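Local coordinates for protein succinate-semialdehyde dehydrogenase (PDB 4OGD) that probably oxidises succinic semialdehyde to succinate, using NADP+ as cofactor, at residues A[55-69]-A[162-174]. Residues are numbered along the deposited sequence; the frame is centred on the assembly and turned at random.
Sequences VANILRRDRDKYAEI and RSAQSFEELVLEA
Leu170 enters as a knob among Val55, Ile58, Leu59 and Tyr66, and its forked end serves two sides at once. Leu170 CD1 lies 3.5 Å from Ile58 CG2, the two side chains running antiparallel, whereas the Leu170 and Leu59 side chains cross at about a right angle, Leu170 CD2 3.7 Å from Leu59 CD2. Tyr66 crosses this leucine at a slant, Tyr66 OH 3.5 Å from Leu170 CB, so that its ring forms one wall of the hole while OH reaches two waters. One water bridges that hydroxyl to the carbonyl of Ser166; the other also joins Asp62, Lys65 and Glu173. Small Ala174 lets helix 45-61 come close: Ala174 CB is 3.5 Å from Val55 CG2, tighter than usual van der Waals contact. In this aldehyde dehydrogenase fold, helix 161-173 follows strand 152-155 of the Rossmann-type sheet and packs here against the consecutive helices 45-61 and 63-74. Where the first of these ends, Arg61 grips Asp62 side-on through NE and NH2. With CG anti to the backbone N (chi1 -171°) and a bend at chi3, Arg61 NH2 is also 2.7 Å from Glu173 OE2 in a salt bridge across the contact, guanidinium and carboxylate planes 46° apart. Further along, branched Ile69 rests CG2 3.7 Å from Arg162 CG, with CD1 over one face of the guanidinium, whose NH1 is salt-bridged to Glu169.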
loop_
_atom_site.group_PDB
_atom_site.type_symbol
_atom_site.label_atom_id
_atom_site.label_comp_id
_atom_site.label_asym_id
_atom_site.label_seq_id
_atom_site.Cartn_x
_atom_site.Cartn_y
_atom_site.Cartn_z
ATOM N N VAL A 55 0.236 18.528 -22.282
ATOM C CA VAL A 55 1.162 17.414 -22.445
ATOM C C VAL A 55 0.630 16.469 -23.520
ATOM O O VAL A 55 1.363 16.078 -24.430
ATOM C CB VAL A 55 1.395 16.646 -21.121
ATOM C CG1 VAL A 55 2.116 15.334 -21.393
ATOM C CG2 VAL A 55 2.197 17.490 -20.156
ATOM N N ALA A 56 -0.653 16.128 -23.419
ATOM C CA ALA A 56 -1.302 15.282 -24.417
ATOM C C ALA A 56 -1.252 15.933 -25.799
ATOM O O ALA A 56 -0.997 15.265 -26.807
ATOM C CB ALA A 56 -2.746 14.992 -24.011
ATOM N N ASN A 57 -1.494 17.240 -25.838
ATOM C CA ASN A 57 -1.473 18.002 -27.089
ATOM C C ASN A 57 -0.116 17.958 -27.787
ATOM O O ASN A 57 -0.032 17.761 -29.007
ATOM C CB ASN A 57 -1.865 19.454 -26.789
ATOM C CG ASN A 57 -2.239 20.241 -28.033
ATOM O OD1 ASN A 57 -1.735 21.341 -28.250
ATOM N ND2 ASN A 57 -3.139 19.695 -28.839
ATOM N N ILE A 58 0.950 18.148 -27.017
ATOM C CA ILE A 58 2.299 18.105 -27.570
ATOM C C ILE A 58 2.673 16.690 -28.007
ATOM O O ILE A 58 3.352 16.504 -29.020
ATOM C CB ILE A 58 3.335 18.660 -26.583
ATOM C CG1 ILE A 58 3.055 20.139 -26.316
ATOM C CG2 ILE A 58 4.753 18.468 -27.123
ATOM C CD1 ILE A 58 3.809 20.689 -25.111
ATOM N N LEU A 59 2.225 15.690 -27.251
ATOM C CA LEU A 59 2.422 14.304 -27.662
ATOM C C LEU A 59 1.743 14.010 -29.003
ATOM O O LEU A 59 2.322 13.329 -29.859
ATOM C CB LEU A 59 1.938 13.339 -26.581
ATOM C CG LEU A 59 2.890 13.165 -25.401
ATOM C CD1 LEU A 59 2.207 12.342 -24.312
ATOM C CD2 LEU A 59 4.193 12.492 -25.837
ATOM N N ARG A 60 0.539 14.545 -29.198
ATOM C CA ARG A 60 -0.142 14.422 -30.486
ATOM C C ARG A 60 0.657 15.090 -31.600
ATOM O O ARG A 60 0.888 14.502 -32.659
ATOM C CB ARG A 60 -1.539 15.058 -30.441
ATOM C CG ARG A 60 -2.603 14.257 -29.721
ATOM C CD ARG A 60 -3.969 14.929 -29.898
ATOM N NE ARG A 60 -5.039 14.121 -29.319
ATOM C CZ ARG A 60 -5.521 14.274 -28.090
ATOM N NH1 ARG A 60 -5.057 15.229 -27.301
ATOM N NH2 ARG A 60 -6.483 13.472 -27.654
ATOM N N ARG A 61 1.055 16.332 -31.354
ATOM C CA ARG A 61 1.783 17.132 -32.338
ATOM C C ARG A 61 3.110 16.486 -32.743
ATOM O O ARG A 61 3.483 16.455 -33.928
ATOM C CB ARG A 61 2.049 18.530 -31.763
ATOM C CG ARG A 61 2.611 19.527 -32.780
ATOM C CD ARG A 61 3.108 20.769 -32.073
ATOM N NE ARG A 61 4.355 20.489 -31.366
ATOM C CZ ARG A 61 4.823 21.206 -30.351
ATOM N NH1 ARG A 61 4.131 22.247 -29.897
ATOM N NH2 ARG A 61 5.975 20.868 -29.776
ATOM N N ASP A 62 3.822 15.970 -31.750
ATOM C CA ASP A 62 5.170 15.462 -31.965
ATOM C C ASP A 62 5.245 13.947 -31.809
ATOM O O ASP A 62 6.285 13.420 -31.405
ATOM C CB ASP A 62 6.146 16.118 -30.978
ATOM C CG ASP A 62 6.346 17.595 -31.242
ATOM O OD1 ASP A 62 5.969 18.061 -32.334
ATOM O OD2 ASP A 62 6.896 18.289 -30.362
ATOM N N ARG A 63 4.161 13.255 -32.139
ATOM C CA ARG A 63 4.079 11.821 -31.864
ATOM C C ARG A 63 5.235 11.029 -32.444
ATOM O O ARG A 63 5.839 10.202 -31.761
ATOM C CB ARG A 63 2.774 11.219 -32.364
ATOM C CG ARG A 63 2.749 9.723 -32.109
ATOM C CD ARG A 63 1.500 9.076 -32.582
ATOM N NE ARG A 63 1.401 9.150 -34.030
ATOM C CZ ARG A 63 0.382 8.665 -34.723
ATOM N NH1 ARG A 63 -0.614 8.061 -34.096
ATOM N NH2 ARG A 63 0.363 8.780 -36.044
ATOM N N ASP A 64 5.552 11.286 -33.707
ATOM C CA ASP A 64 6.607 10.518 -34.341
ATOM C C ASP A 64 7.982 10.795 -33.725
ATOM O O ASP A 64 8.831 9.898 -33.674
ATOM C CB ASP A 64 6.590 10.717 -35.860
ATOM C CG ASP A 64 5.349 10.118 -36.515
ATOM O OD1 ASP A 64 4.564 9.408 -35.837
ATOM O OD2 ASP A 64 5.165 10.352 -37.728
ATOM N N LYS A 65 8.194 12.019 -33.240
ATOM C CA LYS A 65 9.426 12.352 -32.523
ATOM C C LYS A 65 9.569 11.488 -31.273
ATOM O O LYS A 65 10.615 10.898 -31.034
ATOM C CB LYS A 65 9.464 13.841 -32.137
ATOM C CG LYS A 65 10.500 14.182 -31.055
ATOM C CD LYS A 65 10.340 15.612 -30.508
ATOM C CE LYS A 65 11.152 15.826 -29.238
ATOM N NZ LYS A 65 11.123 17.258 -28.805
ATOM N N TYR A 66 8.508 11.409 -30.477
ATOM C CA TYR A 66 8.572 10.632 -29.240
ATOM C C TYR A 66 8.629 9.133 -29.518
ATOM O O TYR A 66 9.328 8.388 -28.826
ATOM C CB TYR A 66 7.405 10.998 -28.329
ATOM C CG TYR A 66 7.580 12.378 -27.747
ATOM C CD1 TYR A 66 8.474 12.600 -26.712
ATOM C CD2 TYR A 66 6.871 13.460 -28.252
ATOM C CE1 TYR A 66 8.654 13.866 -26.180
ATOM C CE2 TYR A 66 7.045 14.729 -27.737
ATOM C CZ TYR A 66 7.936 14.926 -26.699
ATOM O OH TYR A 66 8.113 16.185 -26.180
ATOM N N ALA A 67 7.892 8.690 -30.534
ATOM C CA ALA A 67 7.936 7.288 -30.938
ATOM C C ALA A 67 9.352 6.887 -31.330
ATOM O O ALA A 67 9.845 5.839 -30.904
ATOM C CB ALA A 67 6.977 7.030 -32.083
ATOM N N GLU A 68 10.011 7.710 -32.143
ATOM C CA GLU A 68 11.367 7.368 -32.570
ATOM C C GLU A 68 12.375 7.359 -31.411
ATOM O O GLU A 68 13.308 6.550 -31.395
ATOM C CB GLU A 68 11.850 8.295 -33.699
ATOM C CG GLU A 68 13.265 7.950 -34.160
ATOM C CD GLU A 68 13.687 8.658 -35.432
ATOM O OE1 GLU A 68 12.873 9.412 -36.014
ATOM O OE2 GLU A 68 14.848 8.450 -35.847
ATOM N N ILE A 69 12.195 8.262 -30.451
ATOM C CA ILE A 69 13.059 8.301 -29.274
ATOM C C ILE A 69 13.004 6.954 -28.554
ATOM O O ILE A 69 14.032 6.409 -28.141
ATOM C CB ILE A 69 12.646 9.436 -28.321
ATOM C CG1 ILE A 69 13.141 10.774 -28.874
ATOM C CG2 ILE A 69 13.205 9.205 -26.920
ATOM C CD1 ILE A 69 12.631 11.977 -28.111
ATOM N N ARG A 162 17.304 8.900 -23.082
ATOM C CA ARG A 162 16.696 9.947 -23.905
ATOM C C ARG A 162 15.183 9.999 -23.691
ATOM O O ARG A 162 14.597 11.082 -23.631
ATOM C CB ARG A 162 17.031 9.766 -25.389
ATOM C CG ARG A 162 16.450 10.851 -26.289
ATOM C CD ARG A 162 16.940 12.257 -25.961
ATOM N NE ARG A 162 16.294 13.203 -26.864
ATOM C CZ ARG A 162 15.721 14.344 -26.495
ATOM N NH1 ARG A 162 15.735 14.730 -25.227
ATOM N NH2 ARG A 162 15.142 15.110 -27.411
ATOM N N SER A 163 14.559 8.833 -23.547
ATOM C CA SER A 163 13.134 8.781 -23.219
ATOM C C SER A 163 12.888 9.538 -21.916
ATOM O O SER A 163 11.978 10.366 -21.827
ATOM C CB SER A 163 12.653 7.329 -23.094
ATOM O OG SER A 163 12.840 6.602 -24.308
ATOM N N ALA A 164 13.726 9.274 -20.915
ATOM C CA ALA A 164 13.553 9.861 -19.593
ATOM C C ALA A 164 13.765 11.361 -19.627
ATOM O O ALA A 164 12.993 12.126 -19.050
ATOM C CB ALA A 164 14.526 9.227 -18.611
ATOM N N GLN A 165 14.838 11.781 -20.285
ATOM C CA GLN A 165 15.150 13.200 -20.369
ATOM C C GLN A 165 14.074 13.965 -21.141
ATOM O O GLN A 165 13.641 15.042 -20.722
ATOM C CB GLN A 165 16.502 13.378 -21.051
ATOM C CG GLN A 165 16.829 14.821 -21.397
ATOM C CD GLN A 165 18.070 14.933 -22.256
ATOM O OE1 GLN A 165 18.068 14.551 -23.433
ATOM N NE2 GLN A 165 19.144 15.454 -21.670
ATOM N N SER A 166 13.639 13.405 -22.265
ATOM C CA SER A 166 12.639 14.062 -23.096
ATOM C C SER A 166 11.279 14.140 -22.414
ATOM O O SER A 166 10.478 15.013 -22.736
ATOM C CB SER A 166 12.510 13.364 -24.450
ATOM O OG SER A 166 12.087 12.015 -24.308
ATOM N N PHE A 167 10.998 13.229 -21.481
ATOM C CA PHE A 167 9.721 13.294 -20.784
ATOM C C PHE A 167 9.671 14.530 -19.888
ATOM O O PHE A 167 8.676 15.269 -19.879
ATOM C CB PHE A 167 9.437 12.020 -19.971
ATOM C CG PHE A 167 7.992 11.892 -19.545
ATOM C CD1 PHE A 167 7.502 12.610 -18.454
ATOM C CD2 PHE A 167 7.118 11.081 -20.256
ATOM C CE1 PHE A 167 6.169 12.506 -18.079
ATOM C CE2 PHE A 167 5.789 10.969 -19.888
ATOM C CZ PHE A 167 5.315 11.675 -18.794
ATOM N N GLU A 168 10.746 14.761 -19.142
ATOM C CA GLU A 168 10.873 15.997 -18.375
ATOM C C GLU A 168 10.750 17.218 -19.286
ATOM O O GLU A 168 10.043 18.163 -18.953
ATOM C CB GLU A 168 12.201 16.056 -17.613
ATOM C CG GLU A 168 12.390 17.383 -16.869
ATOM C CD GLU A 168 13.742 17.507 -16.197
ATOM O OE1 GLU A 168 14.290 16.486 -15.743
ATOM O OE2 GLU A 168 14.273 18.635 -16.131
ATOM N N GLU A 169 11.418 17.184 -20.435
ATOM C CA GLU A 169 11.377 18.310 -21.376
ATOM C C GLU A 169 9.960 18.560 -21.889
ATOM O O GLU A 169 9.537 19.713 -22.046
ATOM C CB GLU A 169 12.345 18.065 -22.542
ATOM C CG GLU A 169 13.803 18.206 -22.132
ATOM C CD GLU A 169 14.780 17.620 -23.137
ATOM O OE1 GLU A 169 14.340 17.025 -24.142
ATOM O OE2 GLU A 169 15.998 17.773 -22.913
ATOM N N LEU A 170 9.240 17.472 -22.158
ATOM C CA LEU A 170 7.845 17.530 -22.590
ATOM C C LEU A 170 6.963 18.265 -21.579
ATOM O O LEU A 170 6.164 19.137 -21.941
ATOM C CB LEU A 170 7.320 16.106 -22.800
ATOM C CG LEU A 170 5.813 15.863 -22.944
ATOM C CD1 LEU A 170 5.266 16.516 -24.209
ATOM C CD2 LEU A 170 5.492 14.371 -22.937
ATOM N N VAL A 171 7.099 17.895 -20.312
ATOM C CA VAL A 171 6.257 18.454 -19.261
ATOM C C VAL A 171 6.552 19.946 -19.054
ATOM O O VAL A 171 5.636 20.749 -18.850
ATOM C CB VAL A 171 6.392 17.623 -17.960
ATOM C CG1 VAL A 171 5.789 18.343 -16.770
ATOM C CG2 VAL A 171 5.737 16.265 -18.159
ATOM N N LEU A 172 7.826 20.317 -19.123
ATOM C CA LEU A 172 8.212 21.723 -19.082
ATOM C C LEU A 172 7.676 22.476 -20.302
ATOM O O LEU A 172 7.164 23.595 -20.171
ATOM C CB LEU A 172 9.732 21.849 -18.999
ATOM C CG LEU A 172 10.320 21.344 -17.679
ATOM C CD1 LEU A 172 11.817 21.149 -17.828
ATOM C CD2 LEU A 172 10.016 22.316 -16.550
ATOM N N GLU A 173 7.783 21.860 -21.476
ATOM C CA GLU A 173 7.262 22.466 -22.702
ATOM C C GLU A 173 5.764 22.746 -22.611
ATOM O O GLU A 173 5.273 23.742 -23.156
ATOM C CB GLU A 173 7.554 21.586 -23.923
ATOM C CG GLU A 173 7.242 22.291 -25.254
ATOM C CD GLU A 173 7.506 21.429 -26.473
ATOM O OE1 GLU A 173 7.959 20.277 -26.311
ATOM O OE2 GLU A 173 7.257 21.918 -27.603
ATOM N N ALA A 174 5.047 21.872 -21.909
ATOM C CA ALA A 174 3.605 22.003 -21.737
ATOM C C ALA A 174 3.216 23.116 -20.766
ATOM O O ALA A 174 2.029 23.413 -20.594
ATOM C CB ALA A 174 2.997 20.673 -21.293
HETATM O O HOH W 1 8.180 18.136 -27.995
HETATM O O HOH W 2 10.688 16.578 -25.192
#